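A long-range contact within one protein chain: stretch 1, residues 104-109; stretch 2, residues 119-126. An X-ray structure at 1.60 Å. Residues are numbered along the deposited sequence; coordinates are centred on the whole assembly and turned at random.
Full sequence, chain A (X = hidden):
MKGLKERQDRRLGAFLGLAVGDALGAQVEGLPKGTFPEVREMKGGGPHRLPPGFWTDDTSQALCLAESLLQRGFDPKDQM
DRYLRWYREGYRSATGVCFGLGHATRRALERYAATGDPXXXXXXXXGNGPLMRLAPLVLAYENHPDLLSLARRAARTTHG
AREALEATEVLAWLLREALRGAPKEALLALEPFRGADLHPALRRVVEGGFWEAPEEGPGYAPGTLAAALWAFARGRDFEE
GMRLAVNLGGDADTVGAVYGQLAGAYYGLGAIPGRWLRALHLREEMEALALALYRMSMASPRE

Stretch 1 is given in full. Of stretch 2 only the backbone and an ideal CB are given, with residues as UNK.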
ATOM      1  N   ALA A 104     -12.619  -0.832 -12.121  1.00 32.20           N
ATOM      2  CA  ALA A 104     -13.087   0.424 -11.467  1.00 32.29           C
ATOM      3  C   ALA A 104     -12.117   1.573 -11.727  1.00 31.74           C
ATOM      4  O   ALA A 104     -12.531   2.723 -11.887  1.00 31.45           O
ATOM      5  CB  ALA A 104     -13.243   0.203  -9.966  1.00 33.05           C
ATOM      6  N   THR A 105     -10.826   1.256 -11.773  1.00 30.50           N
ATOM      7  CA  THR A 105      -9.800   2.264 -12.006  1.00 29.75           C
ATOM      8  C   THR A 105      -9.746   2.725 -13.463  1.00 28.90           C
ATOM      9  O   THR A 105      -9.559   3.911 -13.731  1.00 26.62           O
ATOM     10  CB  THR A 105      -8.407   1.748 -11.592  1.00 30.60           C
ATOM     11  OG1 THR A 105      -8.422   1.399 -10.201  1.00 31.92           O
ATOM     12  CG2 THR A 105      -7.352   2.818 -11.822  1.00 31.35           C
ATOM     13  N   ARG A 106      -9.903   1.796 -14.403  1.00 27.65           N
ATOM     14  CA  ARG A 106      -9.866   2.165 -15.813  1.00 27.67           C
ATOM     15  C   ARG A 106     -11.024   3.110 -16.106  1.00 25.25           C
ATOM     16  O   ARG A 106     -10.894   4.042 -16.901  1.00 25.38           O
ATOM     17  CB  ARG A 106      -9.958   0.926 -16.710  1.00 30.38           C
ATOM     18  CG  ARG A 106     -11.273   0.175 -16.636  1.00 36.42           C
ATOM     19  CD  ARG A 106     -11.274  -0.998 -17.607  1.00 39.85           C
ATOM     20  NE  ARG A 106     -12.508  -1.776 -17.535  1.00 43.55           N
ATOM     21  CZ  ARG A 106     -12.730  -2.888 -18.229  1.00 45.14           C
ATOM     22  NH1 ARG A 106     -11.798  -3.353 -19.052  1.00 46.51           N
ATOM     23  NH2 ARG A 106     -13.880  -3.535 -18.101  1.00 46.18           N
ATOM     24  N   ARG A 107     -12.155   2.869 -15.451  1.00 24.05           N
ATOM     25  CA  ARG A 107     -13.331   3.708 -15.627  1.00 22.65           C
ATOM     26  C   ARG A 107     -13.070   5.097 -15.050  1.00 20.70           C
ATOM     27  O   ARG A 107     -13.450   6.107 -15.643  1.00 18.52           O
ATOM     28  CB  ARG A 107     -14.542   3.067 -14.945  1.00 26.04           C
ATOM     29  CG  ARG A 107     -15.798   3.925 -14.950  1.00 29.19           C
ATOM     30  CD  ARG A 107     -17.033   3.066 -14.748  1.00 32.87           C
ATOM     31  NE  ARG A 107     -16.856   2.118 -13.652  1.00 36.23           N
ATOM     32  CZ  ARG A 107     -17.693   1.123 -13.382  1.00 38.20           C
ATOM     33  NH1 ARG A 107     -18.775   0.942 -14.129  1.00 39.24           N
ATOM     34  NH2 ARG A 107     -17.443   0.300 -12.373  1.00 38.96           N
ATOM     35  N   ALA A 108     -12.415   5.145 -13.894  1.00 19.06           N
ATOM     36  CA  ALA A 108     -12.103   6.419 -13.262  1.00 16.37           C
ATOM     37  C   ALA A 108     -11.185   7.229 -14.173  1.00 16.14           C
ATOM     38  O   ALA A 108     -11.371   8.432 -14.348  1.00 14.14           O
ATOM     39  CB  ALA A 108     -11.433   6.185 -11.911  1.00 18.33           C
ATOM     40  N   LEU A 109     -10.195   6.568 -14.761  1.00 14.90           N
ATOM     41  CA  LEU A 109      -9.267   7.258 -15.647  1.00 14.50           C
ATOM     42  C   LEU A 109      -9.961   7.805 -16.895  1.00 14.74           C
ATOM     43  O   LEU A 109      -9.666   8.915 -17.335  1.00 14.94           O
ATOM     44  CB  LEU A 109      -8.118   6.323 -16.038  1.00 15.61           C
ATOM     45  CG  LEU A 109      -7.252   5.869 -14.857  1.00 19.48           C
ATOM     46  CD1 LEU A 109      -6.164   4.930 -15.347  1.00 19.31           C
ATOM     47  CD2 LEU A 109      -6.636   7.079 -14.170  1.00 18.32           C
ATOM     48  N   UNK A 119     -11.199  13.806  -9.152  1.00 12.81           N
ATOM     49  CA  UNK A 119     -11.751  12.886  -8.159  1.00 13.23           C
ATOM     50  C   UNK A 119     -12.806  12.059  -8.876  1.00 12.92           C
ATOM     51  O   UNK A 119     -14.000  12.133  -8.573  1.00 13.69           O
ATOM     52  CB  UNK A 119     -12.335  13.624  -6.953  1.00 13.23           C
ATOM     53  N   UNK A 120     -12.332  11.259  -9.826  1.00 12.18           N
ATOM     54  CA  UNK A 120     -13.190  10.442 -10.673  1.00 13.38           C
ATOM     55  C   UNK A 120     -13.677   9.118 -10.110  1.00 15.52           C
ATOM     56  O   UNK A 120     -14.320   8.348 -10.820  1.00 17.74           O
ATOM     57  CB  UNK A 120     -12.442  10.152 -11.976  1.00 13.38           C
ATOM     58  N   UNK A 121     -13.376   8.840  -8.848  1.00 14.84           N
ATOM     59  CA  UNK A 121     -13.837   7.593  -8.269  1.00 16.71           C
ATOM     60  C   UNK A 121     -15.341   7.641  -8.073  1.00 16.99           C
ATOM     61  O   UNK A 121     -15.906   8.717  -7.865  1.00 19.20           O
ATOM     62  CB  UNK A 121     -13.128   7.314  -6.942  1.00 16.71           C
ATOM     63  N   UNK A 122     -15.994   6.488  -8.165  1.00 19.49           N
ATOM     64  CA  UNK A 122     -17.437   6.427  -7.968  1.00 21.46           C
ATOM     65  C   UNK A 122     -17.755   5.520  -6.787  1.00 22.32           C
ATOM     66  O   UNK A 122     -16.870   4.850  -6.253  1.00 19.36           O
ATOM     67  CB  UNK A 122     -18.140   5.931  -9.233  1.00 21.46           C
ATOM     68  N   UNK A 123     -19.018   5.507  -6.379  1.00 23.34           N
ATOM     69  CA  UNK A 123     -19.455   4.707  -5.241  1.00 25.47           C
ATOM     70  C   UNK A 123     -19.316   3.201  -5.427  1.00 24.83           C
ATOM     71  O   UNK A 123     -19.429   2.445  -4.463  1.00 24.94           O
ATOM     72  CB  UNK A 123     -20.917   5.034  -4.931  1.00 25.47           C
ATOM     73  N   UNK A 124     -19.064   2.764  -6.656  1.00 24.87           N
ATOM     74  CA  UNK A 124     -18.906   1.337  -6.923  1.00 24.71           C
ATOM     75  C   UNK A 124     -17.468   0.900  -6.655  1.00 24.42           C
ATOM     76  O   UNK A 124     -17.174  -0.295  -6.579  1.00 26.52           O
ATOM     77  CB  UNK A 124     -19.300   1.013  -8.365  1.00 24.71           C
ATOM     78  N   UNK A 125     -16.577   1.873  -6.497  1.00 21.61           N
ATOM     79  CA  UNK A 125     -15.180   1.560  -6.254  1.00 18.48           C
ATOM     80  C   UNK A 125     -14.842   1.334  -4.793  1.00 15.48           C
ATOM     81  O   UNK A 125     -14.458   2.270  -4.091  1.00 13.25           O
ATOM     82  CB  UNK A 125     -14.303   2.687  -6.804  1.00 18.48           C
ATOM     83  N   UNK A 126     -14.981   0.090  -4.334  1.00 14.29           N
ATOM     84  CA  UNK A 126     -14.677  -0.253  -2.948  1.00 12.28           C
ATOM     85  C   UNK A 126     -13.428  -1.122  -2.879  1.00 12.73           C
ATOM     86  O   UNK A 126     -13.103  -1.663  -1.821  1.00 12.86           O
ATOM     87  CB  UNK A 126     -15.861  -0.971  -2.297  1.00 12.28           C
TER

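At position 119 the ideal CB has no atom of stretch 1 within 5.5 Å, so the helix sets no condition and almost any side chain would serve. The deposited residue is Tyr-119, which makes no contact with stretch 1; its OH is hydrogen-bonded elsewhere in the structure.

Position 120 is the most constrained. CA-to-CB points toward the helix, and the ideal CB lies 3.1 Å from Ala-108 O, a tight approach, with Leu-109 N 5.1 Å from it. The CA atoms of 108 and 120 are 4.9 Å apart, which is close for two segments that each carry a side chain. Phi/psi of -82/5 is open to most residues, so the backbone does not select among them; the short distance favours alanine or serine, or glycine, which has no side chain at all. The residue is Ala-120. Its CB sits 3.1 Å from Ala-108 O and 4.2 Å from Ala-108 CB, giving an apolar contact between two methyl groups.

At 121, CA-to-CB points away from stretch 1, and the nearest atom to the ideal CB is Ala-108 CB at 5.4 Å. Phi/psi of -70/149 is an ordinary extended conformation that does not require glycine, so many residues would fit as far as the helix is concerned. Gly-121 occupies it, and its backbone N passes 4.5 Å from Ala-108 CB.

Position 122 has CA-to-CB directed toward the helix, yet nothing of stretch 1 lies within 5.5 Å of the ideal CB. There is room for a side chain of some length, and the guanidinium of Arg-107 offers a positive charge. The backbone also begins a type I turn here, closed by a hydrogen bond in which the backbone N of position 125 donates to the backbone O of position 122, 3.0 Å away; aspartate, asparagine, serine or threonine often occupy such a first position. An acid answers both features, and the residue is Asp-122, with chi1 of 57° (p). Its OD1 accepts a hydrogen bond from the backbone N of 124 at 2.8 Å. Its OD2 forms a long salt bridge with Arg-107 NE at 3.7 Å; because the oxygen lies well out of the guanidinium plane, the attraction is one of charges, without an N-H aimed at it. Water 1 links the same pair: it donates to Asp-122 OD1 at 2.7 Å and accepts a weak hydrogen bond from Arg-107 NH2, also at 2.7 Å.

Position 123, in the turn at -64/-12, is out of reach of stretch 1 and would accept many polar residues. It is Glu-123.

At 124, CA-to-CB points toward the helix and the ideal CB is 4.5 Å from Arg-107 NH2. A small or polar residue would suit. Ala-124 places its CB obliquely to the guanidinium.

Position 125 ends the turn, with its ideal CB 4.2 Å from Ala-104 CB; a small apolar residue could be accommodated. Gly-125 is found, its CA 4.4 Å from Ala-104 CB.

At 126 CA-to-CB points away, leaving the choice free of stretch 1; Ala-126 makes no contact.

Stretch 2 119-126: YAGDEAGA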
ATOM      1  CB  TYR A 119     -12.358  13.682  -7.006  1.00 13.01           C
ATOM      2  CG  TYR A 119     -11.334  14.535  -6.299  1.00 13.30           C
ATOM      3  CD1 TYR A 119     -10.271  13.951  -5.609  1.00 10.69           C
ATOM      4  CD2 TYR A 119     -11.411  15.924  -6.335  1.00 13.17           C
ATOM      5  CE1 TYR A 119      -9.309  14.731  -4.969  1.00 14.71           C
ATOM      6  CE2 TYR A 119     -10.453  16.714  -5.701  1.00 15.39           C
ATOM      7  CZ  TYR A 119      -9.407  16.110  -5.021  1.00 14.11           C
ATOM      8  OH  TYR A 119      -8.459  16.886  -4.394  1.00 16.74           O
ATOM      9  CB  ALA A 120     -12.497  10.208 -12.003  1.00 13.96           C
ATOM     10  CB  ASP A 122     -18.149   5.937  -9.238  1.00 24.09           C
ATOM     11  CG  ASP A 122     -17.649   4.587  -9.711  1.00 27.29           C
ATOM     12  OD1 ASP A 122     -17.644   3.635  -8.906  1.00 27.43           O
ATOM     13  OD2 ASP A 122     -17.274   4.477 -10.898  1.00 29.76           O
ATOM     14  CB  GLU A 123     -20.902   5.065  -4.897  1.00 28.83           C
ATOM     15  CG  GLU A 123     -21.069   6.518  -4.472  1.00 34.02           C
ATOM     16  CD  GLU A 123     -22.519   6.940  -4.360  1.00 37.27           C
ATOM     17  OE1 GLU A 123     -23.222   6.956  -5.394  1.00 39.90           O
ATOM     18  OE2 GLU A 123     -22.955   7.258  -3.235  1.00 37.90           O
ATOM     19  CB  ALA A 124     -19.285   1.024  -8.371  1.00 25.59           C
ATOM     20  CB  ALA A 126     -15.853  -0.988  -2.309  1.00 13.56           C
TER
HETATM   21  O   HOH W   1     -16.369   1.688 -10.304  1.00 35.25           O
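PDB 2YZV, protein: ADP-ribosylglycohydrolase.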